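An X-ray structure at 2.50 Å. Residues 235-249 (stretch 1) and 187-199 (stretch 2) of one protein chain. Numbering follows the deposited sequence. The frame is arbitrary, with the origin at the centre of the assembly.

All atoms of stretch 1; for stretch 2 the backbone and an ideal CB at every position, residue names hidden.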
ATOM      1  N   PRO B 235       3.222  24.529 -12.641  1.00 32.43           N
ATOM      2  CA  PRO B 235       3.252  23.829 -13.914  1.00 33.15           C
ATOM      3  C   PRO B 235       3.181  22.314 -13.710  1.00 32.24           C
ATOM      4  O   PRO B 235       3.581  21.801 -12.650  1.00 32.75           O
ATOM      5  CB  PRO B 235       4.588  24.253 -14.541  1.00 34.28           C
ATOM      6  CG  PRO B 235       5.326  25.009 -13.474  1.00 34.55           C
ATOM      7  CD  PRO B 235       4.324  25.493 -12.504  1.00 33.69           C
ATOM      8  N   SER B 236       2.672  21.608 -14.709  1.00 31.60           N
ATOM      9  CA  SER B 236       2.530  20.160 -14.631  1.00 30.54           C
ATOM     10  C   SER B 236       3.896  19.428 -14.517  1.00 30.68           C
ATOM     11  O   SER B 236       3.936  18.222 -14.261  1.00 30.39           O
ATOM     12  CB  SER B 236       1.701  19.650 -15.824  1.00 31.02           C
ATOM     13  OG  SER B 236       0.367  20.147 -15.759  1.00 28.90           O
ATOM     14  N   SER B 237       5.006  20.153 -14.688  1.00 30.48           N
ATOM     15  CA  SER B 237       6.339  19.619 -14.383  1.00 29.67           C
ATOM     16  C   SER B 237       6.587  19.511 -12.859  1.00 28.15           C
ATOM     17  O   SER B 237       7.483  18.807 -12.405  1.00 27.56           O
ATOM     18  CB  SER B 237       7.408  20.517 -15.040  1.00 30.84           C
ATOM     19  OG  SER B 237       7.274  21.866 -14.616  1.00 30.84           O
ATOM     20  N   TYR B 238       5.812  20.236 -12.065  1.00 27.40           N
ATOM     21  CA  TYR B 238       5.918  20.137 -10.591  1.00 26.56           C
ATOM     22  C   TYR B 238       5.160  18.892 -10.128  1.00 24.30           C
ATOM     23  O   TYR B 238       3.975  18.946  -9.886  1.00 23.84           O
ATOM     24  CB  TYR B 238       5.332  21.392  -9.990  1.00 26.60           C
ATOM     25  CG  TYR B 238       5.402  21.541  -8.501  1.00 29.00           C
ATOM     26  CD1 TYR B 238       6.557  22.052  -7.883  1.00 32.96           C
ATOM     27  CD2 TYR B 238       4.294  21.258  -7.702  1.00 27.44           C
ATOM     28  CE1 TYR B 238       6.603  22.251  -6.500  1.00 32.71           C
ATOM     29  CE2 TYR B 238       4.333  21.447  -6.335  1.00 28.43           C
ATOM     30  CZ  TYR B 238       5.483  21.947  -5.738  1.00 31.62           C
ATOM     31  OH  TYR B 238       5.518  22.123  -4.382  1.00 32.40           O
ATOM     32  N   THR B 239       5.866  17.775 -10.041  1.00 23.53           N
ATOM     33  CA  THR B 239       5.245  16.456  -9.993  1.00 22.43           C
ATOM     34  C   THR B 239       6.105  15.492  -9.177  1.00 21.67           C
ATOM     35  O   THR B 239       7.300  15.707  -8.973  1.00 21.45           O
ATOM     36  CB  THR B 239       5.063  15.906 -11.422  1.00 23.02           C
ATOM     37  OG1 THR B 239       4.175  14.788 -11.414  1.00 21.96           O
ATOM     38  CG2 THR B 239       6.424  15.515 -12.036  1.00 22.52           C
ATOM     39  N   GLY B 240       5.469  14.448  -8.675  1.00 20.58           N
ATOM     40  CA  GLY B 240       6.156  13.456  -7.860  1.00 20.11           C
ATOM     41  C   GLY B 240       6.573  13.908  -6.475  1.00 19.57           C
ATOM     42  O   GLY B 240       7.483  13.320  -5.896  1.00 19.48           O
ATOM     43  N   ASN B 241       5.934  14.953  -5.951  1.00 19.24           N
ATOM     44  CA  ASN B 241       6.313  15.536  -4.657  1.00 18.99           C
ATOM     45  C   ASN B 241       5.367  15.114  -3.558  1.00 18.12           C
ATOM     46  O   ASN B 241       4.137  15.092  -3.759  1.00 17.62           O
ATOM     47  CB  ASN B 241       6.264  17.046  -4.717  1.00 19.58           C
ATOM     48  CG  ASN B 241       7.210  17.616  -5.728  1.00 21.53           C
ATOM     49  OD1 ASN B 241       6.792  18.139  -6.769  1.00 23.88           O
ATOM     50  ND2 ASN B 241       8.492  17.560  -5.420  1.00 20.42           N
ATOM     51  N   THR B 242       5.923  14.805  -2.389  1.00 18.00           N
ATOM     52  CA  THR B 242       5.091  14.505  -1.218  1.00 16.89           C
ATOM     53  C   THR B 242       5.172  15.752  -0.322  1.00 17.83           C
ATOM     54  O   THR B 242       6.121  15.911   0.446  1.00 17.74           O
ATOM     55  CB  THR B 242       5.527  13.191  -0.473  1.00 16.82           C
ATOM     56  OG1 THR B 242       6.875  13.289   0.020  1.00 16.39           O
ATOM     57  CG2 THR B 242       5.429  11.985  -1.360  1.00 12.85           C
ATOM     58  N   LEU B 243       4.170  16.631  -0.455  1.00 18.14           N
ATOM     59  CA  LEU B 243       4.179  17.999   0.126  1.00 18.40           C
ATOM     60  C   LEU B 243       3.441  18.162   1.467  1.00 18.52           C
ATOM     61  O   LEU B 243       2.448  17.473   1.749  1.00 18.19           O
ATOM     62  CB  LEU B 243       3.530  18.955  -0.876  1.00 17.91           C
ATOM     63  CG  LEU B 243       4.229  18.998  -2.234  1.00 17.45           C
ATOM     64  CD1 LEU B 243       3.325  19.569  -3.304  1.00 16.24           C
ATOM     65  CD2 LEU B 243       5.519  19.822  -2.101  1.00 14.64           C
ATOM     66  N   LEU B 244       3.925  19.109   2.270  1.00 18.83           N
ATOM     67  CA  LEU B 244       3.260  19.530   3.501  1.00 18.27           C
ATOM     68  C   LEU B 244       2.612  20.921   3.326  1.00 18.42           C
ATOM     69  O   LEU B 244       3.233  21.803   2.774  1.00 18.83           O
ATOM     70  CB  LEU B 244       4.292  19.598   4.625  1.00 18.62           C
ATOM     71  CG  LEU B 244       4.887  18.266   5.076  1.00 18.87           C
ATOM     72  CD1 LEU B 244       5.992  18.473   6.125  1.00 18.83           C
ATOM     73  CD2 LEU B 244       3.790  17.380   5.607  1.00 15.39           C
ATOM     74  N   CYS B 245       1.394  21.136   3.826  1.00 18.27           N
ATOM     75  CA  CYS B 245       0.686  22.386   3.548  1.00 19.14           C
ATOM     76  C   CYS B 245       1.496  23.640   3.936  1.00 20.08           C
ATOM     77  O   CYS B 245       1.785  24.509   3.109  1.00 19.85           O
ATOM     78  CB  CYS B 245      -0.665  22.404   4.259  1.00 18.82           C
ATOM     79  SG  CYS B 245      -1.828  21.162   3.630  1.00 19.79           S
ATOM     80  N   GLU B 246       1.873  23.713   5.201  1.00 20.53           N
ATOM     81  CA  GLU B 246       2.550  24.880   5.707  1.00 21.91           C
ATOM     82  C   GLU B 246       3.827  25.187   4.903  1.00 22.94           C
ATOM     83  O   GLU B 246       4.070  26.334   4.522  1.00 24.04           O
ATOM     84  CB  GLU B 246       2.860  24.701   7.186  1.00 22.47           C
ATOM     85  CG  GLU B 246       1.635  24.784   8.084  1.00 22.04           C
ATOM     86  CD  GLU B 246       0.921  23.455   8.269  1.00 21.89           C
ATOM     87  OE1 GLU B 246       0.986  22.585   7.363  1.00 20.14           O
ATOM     88  OE2 GLU B 246       0.262  23.305   9.324  1.00 21.88           O
ATOM     89  N   ASP B 247       4.607  24.161   4.597  1.00 22.60           N
ATOM     90  CA  ASP B 247       5.818  24.346   3.795  1.00 23.63           C
ATOM     91  C   ASP B 247       5.497  24.942   2.415  1.00 23.74           C
ATOM     92  O   ASP B 247       6.167  25.850   1.948  1.00 25.01           O
ATOM     93  CB  ASP B 247       6.588  23.026   3.651  1.00 22.95           C
ATOM     94  CG  ASP B 247       6.907  22.395   4.983  1.00 24.27           C
ATOM     95  OD1 ASP B 247       6.026  22.384   5.864  1.00 25.88           O
ATOM     96  OD2 ASP B 247       8.034  21.898   5.171  1.00 27.82           O
ATOM     97  N   VAL B 248       4.470  24.417   1.766  1.00 23.23           N
ATOM     98  CA  VAL B 248       4.075  24.899   0.456  1.00 23.00           C
ATOM     99  C   VAL B 248       3.711  26.374   0.546  1.00 24.22           C
ATOM    100  O   VAL B 248       4.092  27.188  -0.325  1.00 24.35           O
ATOM    101  CB  VAL B 248       2.895  24.074  -0.089  1.00 21.95           C
ATOM    102  CG1 VAL B 248       2.242  24.762  -1.276  1.00 21.72           C
ATOM    103  CG2 VAL B 248       3.385  22.702  -0.464  1.00 19.37           C
ATOM    104  N   LEU B 249       2.998  26.719   1.614  1.00 24.28           N
ATOM    105  CA  LEU B 249       2.541  28.084   1.797  1.00 25.54           C
ATOM    106  C   LEU B 249       3.699  29.073   1.995  1.00 27.48           C
ATOM    107  O   LEU B 249       3.716  30.104   1.347  1.00 28.77           O
ATOM    108  CB  LEU B 249       1.503  28.162   2.917  1.00 24.80           C
ATOM    109  CG  LEU B 249       0.125  27.589   2.486  1.00 23.83           C
ATOM    110  CD1 LEU B 249      -0.746  27.286   3.696  1.00 21.36           C
ATOM    111  CD2 LEU B 249      -0.625  28.515   1.489  1.00 21.05           C
ATOM    112  N   UNK B 187       2.988  12.204 -20.582  1.00 33.42           N
ATOM    113  CA  UNK B 187       1.694  12.805 -20.922  1.00 33.36           C
ATOM    114  C   UNK B 187       1.549  14.213 -20.306  1.00 32.85           C
ATOM    115  O   UNK B 187       0.661  14.964 -20.672  1.00 33.78           O
ATOM    116  CB  UNK B 187       0.556  11.902 -20.443  1.00 33.36           C
ATOM    117  N   UNK B 188       2.414  14.564 -19.359  1.00 31.92           N
ATOM    118  CA  UNK B 188       2.368  15.897 -18.732  1.00 31.26           C
ATOM    119  C   UNK B 188       1.251  16.130 -17.713  1.00 29.53           C
ATOM    120  O   UNK B 188       0.779  17.250 -17.562  1.00 29.87           O
ATOM    121  CB  UNK B 188       2.234  16.951 -19.832  1.00 31.26           C
ATOM    122  N   UNK B 189       0.832  15.088 -16.998  1.00 27.65           N
ATOM    123  CA  UNK B 189      -0.106  15.262 -15.886  1.00 25.77           C
ATOM    124  C   UNK B 189       0.666  15.235 -14.574  1.00 24.48           C
ATOM    125  O   UNK B 189       1.343  14.254 -14.278  1.00 24.30           O
ATOM    126  CB  UNK B 189      -1.186  14.179 -15.900  1.00 25.77           C
ATOM    127  N   UNK B 190       0.564  16.312 -13.799  1.00 23.16           N
ATOM    128  CA  UNK B 190       1.186  16.381 -12.488  1.00 21.84           C
ATOM    129  C   UNK B 190       0.452  15.429 -11.579  1.00 20.42           C
ATOM    130  O   UNK B 190      -0.751  15.282 -11.724  1.00 20.52           O
ATOM    131  CB  UNK B 190       1.173  17.805 -11.927  1.00 21.84           C
ATOM    132  N   UNK B 191       1.183  14.767 -10.676  1.00 19.39           N
ATOM    133  CA  UNK B 191       0.587  14.035  -9.561  1.00 18.27           C
ATOM    134  C   UNK B 191       1.424  14.245  -8.317  1.00 17.81           C
ATOM    135  O   UNK B 191       2.596  13.863  -8.269  1.00 18.04           O
ATOM    136  CB  UNK B 191       0.464  12.544  -9.881  1.00 18.27           C
ATOM    137  N   UNK B 192       0.814  14.838  -7.306  1.00 17.46           N
ATOM    138  CA  UNK B 192       1.500  15.166  -6.058  1.00 17.75           C
ATOM    139  C   UNK B 192       0.652  14.727  -4.865  1.00 16.80           C
ATOM    140  O   UNK B 192      -0.544  14.477  -4.996  1.00 16.70           O
ATOM    141  CB  UNK B 192       1.797  16.665  -5.982  1.00 17.75           C
ATOM    142  N   UNK B 193       1.266  14.648  -3.697  1.00 16.64           N
ATOM    143  CA  UNK B 193       0.478  14.461  -2.479  1.00 16.32           C
ATOM    144  C   UNK B 193       0.608  15.698  -1.608  1.00 16.43           C
ATOM    145  O   UNK B 193       1.593  16.436  -1.702  1.00 16.80           O
ATOM    146  CB  UNK B 193       0.926  13.213  -1.716  1.00 16.32           C
ATOM    147  N   UNK B 194      -0.370  15.894  -0.727  1.00 16.11           N
ATOM    148  CA  UNK B 194      -0.410  17.084   0.127  1.00 16.06           C
ATOM    149  C   UNK B 194      -1.005  16.726   1.457  1.00 15.89           C
ATOM    150  O   UNK B 194      -2.098  16.126   1.499  1.00 16.17           O
ATOM    151  CB  UNK B 194      -1.208  18.214  -0.525  1.00 16.06           C
ATOM    152  N   UNK B 195      -0.320  17.133   2.529  1.00 16.00           N
ATOM    153  CA  UNK B 195      -0.620  16.711   3.900  1.00 16.07           C
ATOM    154  C   UNK B 195      -0.352  17.872   4.885  1.00 17.19           C
ATOM    155  O   UNK B 195       0.628  18.598   4.729  1.00 18.34           O
ATOM    156  CB  UNK B 195       0.215  15.485   4.275  1.00 16.07           C
ATOM    157  N   UNK B 196      -1.200  18.055   5.902  1.00 17.15           N
ATOM    158  CA  UNK B 196      -1.026  19.180   6.797  1.00 17.51           C
ATOM    159  C   UNK B 196      -0.153  18.817   7.996  1.00 17.94           C
ATOM    160  O   UNK B 196      -0.120  17.674   8.412  1.00 18.18           O
ATOM    161  CB  UNK B 196      -2.389  19.687   7.271  1.00 17.51           C
ATOM    162  N   UNK B 197       0.530  19.788   8.572  1.00 18.54           N
ATOM    163  CA  UNK B 197       1.456  19.494   9.658  1.00 18.91           C
ATOM    164  C   UNK B 197       0.763  19.320  10.990  1.00 18.86           C
ATOM    165  O   UNK B 197       1.329  18.708  11.897  1.00 19.43           O
ATOM    166  CB  UNK B 197       2.501  20.606   9.770  1.00 18.91           C
ATOM    167  N   UNK B 198      -0.417  19.907  11.141  1.00 18.77           N
ATOM    168  CA  UNK B 198      -1.154  19.816  12.386  1.00 19.09           C
ATOM    169  C   UNK B 198      -2.452  19.090  12.122  1.00 19.12           C
ATOM    170  O   UNK B 198      -2.810  18.865  10.969  1.00 19.70           O
ATOM    171  CB  UNK B 198      -1.409  21.199  12.988  1.00 19.09           C
ATOM    172  N   UNK B 199      -3.185  18.746  13.171  1.00 19.93           N
ATOM    173  CA  UNK B 199      -4.547  18.260  12.983  1.00 20.45           C
ATOM    174  C   UNK B 199      -5.348  19.442  12.489  1.00 20.96           C
ATOM    175  O   UNK B 199      -5.057  20.564  12.856  1.00 21.50           O
ATOM    176  CB  UNK B 199      -5.137  17.669  14.265  1.00 20.45           C
TER

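Position 187 is out of reach of stretch 1. It is Ala187.

Position 188 has positive phi (75°), which by itself favours glycine. It is Gly188, and its O lies 3.1 Å from Ser236 CB.

At 189, CA-to-CB points away from stretch 1, so many side chains would suit. It is Ile189. Its O accepts from water 1 (2.6 Å), which accepts from Thr239 OG1 (2.7 Å).

At 190, CB points toward stretch 1. The ideal CB is 3.6 Å from Ser236 O and 3.7 Å from Tyr238 O, so a small residue fits. It is Ala190, whose CB packs 3.7 Å from Ser236 O.

At 191, CB points sideways and several residues would do. The deposited Ser191 donates from N to Thr239 OG1 (3.1 Å) and accepts at O from Gly240 N (3.0 Å).

At 192, the ideal CB is 5.0 Å from Tyr238 O, an acceptor with no partner in stretch 1, and Asn241 N is a donor nearby. An amide can give with one atom and accept with another, so Asn suits, and perhaps Gln. It is Asn192. ND2 donates to Tyr238 O (2.8 Å) and OD1 accepts from Asn241 N (3.0 Å), tying the loop before the strand.

Position 193 starts the parallel pairing, on the face shared with Thr242. A beta-branched or small polar residue would suit. It is Thr193. Its N donates to Asn241 O (2.9 Å), its O accepts from Leu243 N (2.9 Å), and its OG1 donates to water 2 (2.8 Å), which donates to Leu243 O (2.9 Å).

At 194, CB shares the face of Leu243. An aliphatic residue suits: Leu, Ile, Val or Met. It is Leu194. CD1 packs on Leu243 CB (3.8 Å) and Val248 CG2 (4.2 Å).

At 195, the ideal CB is 4.3 Å from Leu244 CD2, favouring an apolar residue. It is Trp195, whose end leads away. Its N donates to Leu243 O (2.9 Å), and its O accepts from Cys245 N (2.8 Å).

At 196, phi is -91° and Cys245 SG is near. Proline or a small apolar residue would suit. Pro196 CB lies 4.1 Å from Cys245 SG.

At 197, CB points toward Glu246 and, farther out, Asp247. A long basic side chain suits, Lys or Arg. It is Arg197. Its N donates to Glu246 OE1 (3.1 Å). NE and NH2 form a salt bridge to Asp247: NE to OD1 is 2.7 Å, NH2 to OD2 2.9 Å. Leu244 CD1 covers one guanidinium face.

At 198, Glu246 OE2 is near; polar residues suit. It is Thr198. Water 3 links its OG1 (2.6 Å) to Glu246 OE2 (2.7 Å).

Position 199 is out of reach. It is Thr199.

Stretch 2 187-199: AGIASNTLWPRTT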
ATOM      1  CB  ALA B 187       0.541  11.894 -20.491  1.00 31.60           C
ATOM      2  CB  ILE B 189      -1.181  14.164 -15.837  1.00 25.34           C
ATOM      3  CG1 ILE B 189      -2.001  14.137 -17.135  1.00 26.24           C
ATOM      4  CG2 ILE B 189      -2.112  14.393 -14.637  1.00 21.57           C
ATOM      5  CD1 ILE B 189      -2.627  12.782 -17.388  1.00 27.35           C
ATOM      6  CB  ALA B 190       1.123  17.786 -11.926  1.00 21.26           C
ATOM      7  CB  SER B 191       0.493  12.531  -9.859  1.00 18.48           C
ATOM      8  OG  SER B 191      -0.204  11.839  -8.828  1.00 17.30           O
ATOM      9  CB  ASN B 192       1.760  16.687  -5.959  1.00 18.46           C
ATOM     10  CG  ASN B 192       2.724  17.193  -7.021  1.00 18.95           C
ATOM     11  OD1 ASN B 192       3.925  16.921  -6.961  1.00 20.51           O
ATOM     12  ND2 ASN B 192       2.201  17.929  -7.997  1.00 15.98           N
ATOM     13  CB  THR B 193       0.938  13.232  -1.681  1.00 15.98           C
ATOM     14  OG1 THR B 193       2.258  13.467  -1.200  1.00 16.57           O
ATOM     15  CG2 THR B 193       0.930  11.964  -2.542  1.00 14.55           C
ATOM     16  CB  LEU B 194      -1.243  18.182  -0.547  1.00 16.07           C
ATOM     17  CG  LEU B 194      -1.339  19.552   0.118  1.00 16.09           C
ATOM     18  CD1 LEU B 194       0.050  20.172   0.199  1.00 13.02           C
ATOM     19  CD2 LEU B 194      -2.363  20.506  -0.607  1.00 15.12           C
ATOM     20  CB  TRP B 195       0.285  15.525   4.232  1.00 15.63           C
ATOM     21  CG  TRP B 195      -0.074  14.725   5.470  1.00 15.53           C
ATOM     22  CD1 TRP B 195       0.672  14.598   6.592  1.00 14.90           C
ATOM     23  CD2 TRP B 195      -1.203  13.873   5.646  1.00 14.75           C
ATOM     24  NE1 TRP B 195       0.066  13.760   7.469  1.00 14.39           N
ATOM     25  CE2 TRP B 195      -1.098  13.307   6.919  1.00 14.73           C
ATOM     26  CE3 TRP B 195      -2.319  13.569   4.860  1.00 16.54           C
ATOM     27  CZ2 TRP B 195      -2.065  12.438   7.441  1.00 14.86           C
ATOM     28  CZ3 TRP B 195      -3.283  12.705   5.367  1.00 15.90           C
ATOM     29  CH2 TRP B 195      -3.148  12.149   6.655  1.00 15.36           C
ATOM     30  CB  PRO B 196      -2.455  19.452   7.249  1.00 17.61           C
ATOM     31  CG  PRO B 196      -3.067  18.110   7.316  1.00 17.21           C
ATOM     32  CD  PRO B 196      -2.384  17.266   6.271  1.00 17.23           C
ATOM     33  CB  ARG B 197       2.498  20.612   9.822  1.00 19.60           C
ATOM     34  CG  ARG B 197       3.600  20.564   8.837  1.00 19.47           C
ATOM     35  CD  ARG B 197       4.686  21.547   9.197  1.00 19.53           C
ATOM     36  NE  ARG B 197       5.853  21.363   8.347  1.00 20.35           N
ATOM     37  CZ  ARG B 197       6.948  20.677   8.670  1.00 20.85           C
ATOM     38  NH1 ARG B 197       7.078  20.070   9.843  1.00 23.19           N
ATOM     39  NH2 ARG B 197       7.937  20.591   7.803  1.00 21.53           N
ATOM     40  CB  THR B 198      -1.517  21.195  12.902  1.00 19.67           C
ATOM     41  OG1 THR B 198      -2.585  21.723  12.098  1.00 17.74           O
ATOM     42  CG2 THR B 198      -0.301  22.124  12.867  1.00 19.59           C
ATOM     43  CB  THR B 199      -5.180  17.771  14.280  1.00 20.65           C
ATOM     44  OG1 THR B 199      -4.973  18.754  15.309  1.00 22.79           O
ATOM     45  CG2 THR B 199      -4.534  16.499  14.690  1.00 21.34           C
TER
HETATM   46  O   HOH W   1       3.735  13.406 -13.708  1.00  9.68           O
HETATM   47  O   HOH W   2       2.226  14.580   1.319  1.00 12.87           O
HETATM   48  O   HOH W   3      -1.882  21.756   9.585  1.00  7.61           O
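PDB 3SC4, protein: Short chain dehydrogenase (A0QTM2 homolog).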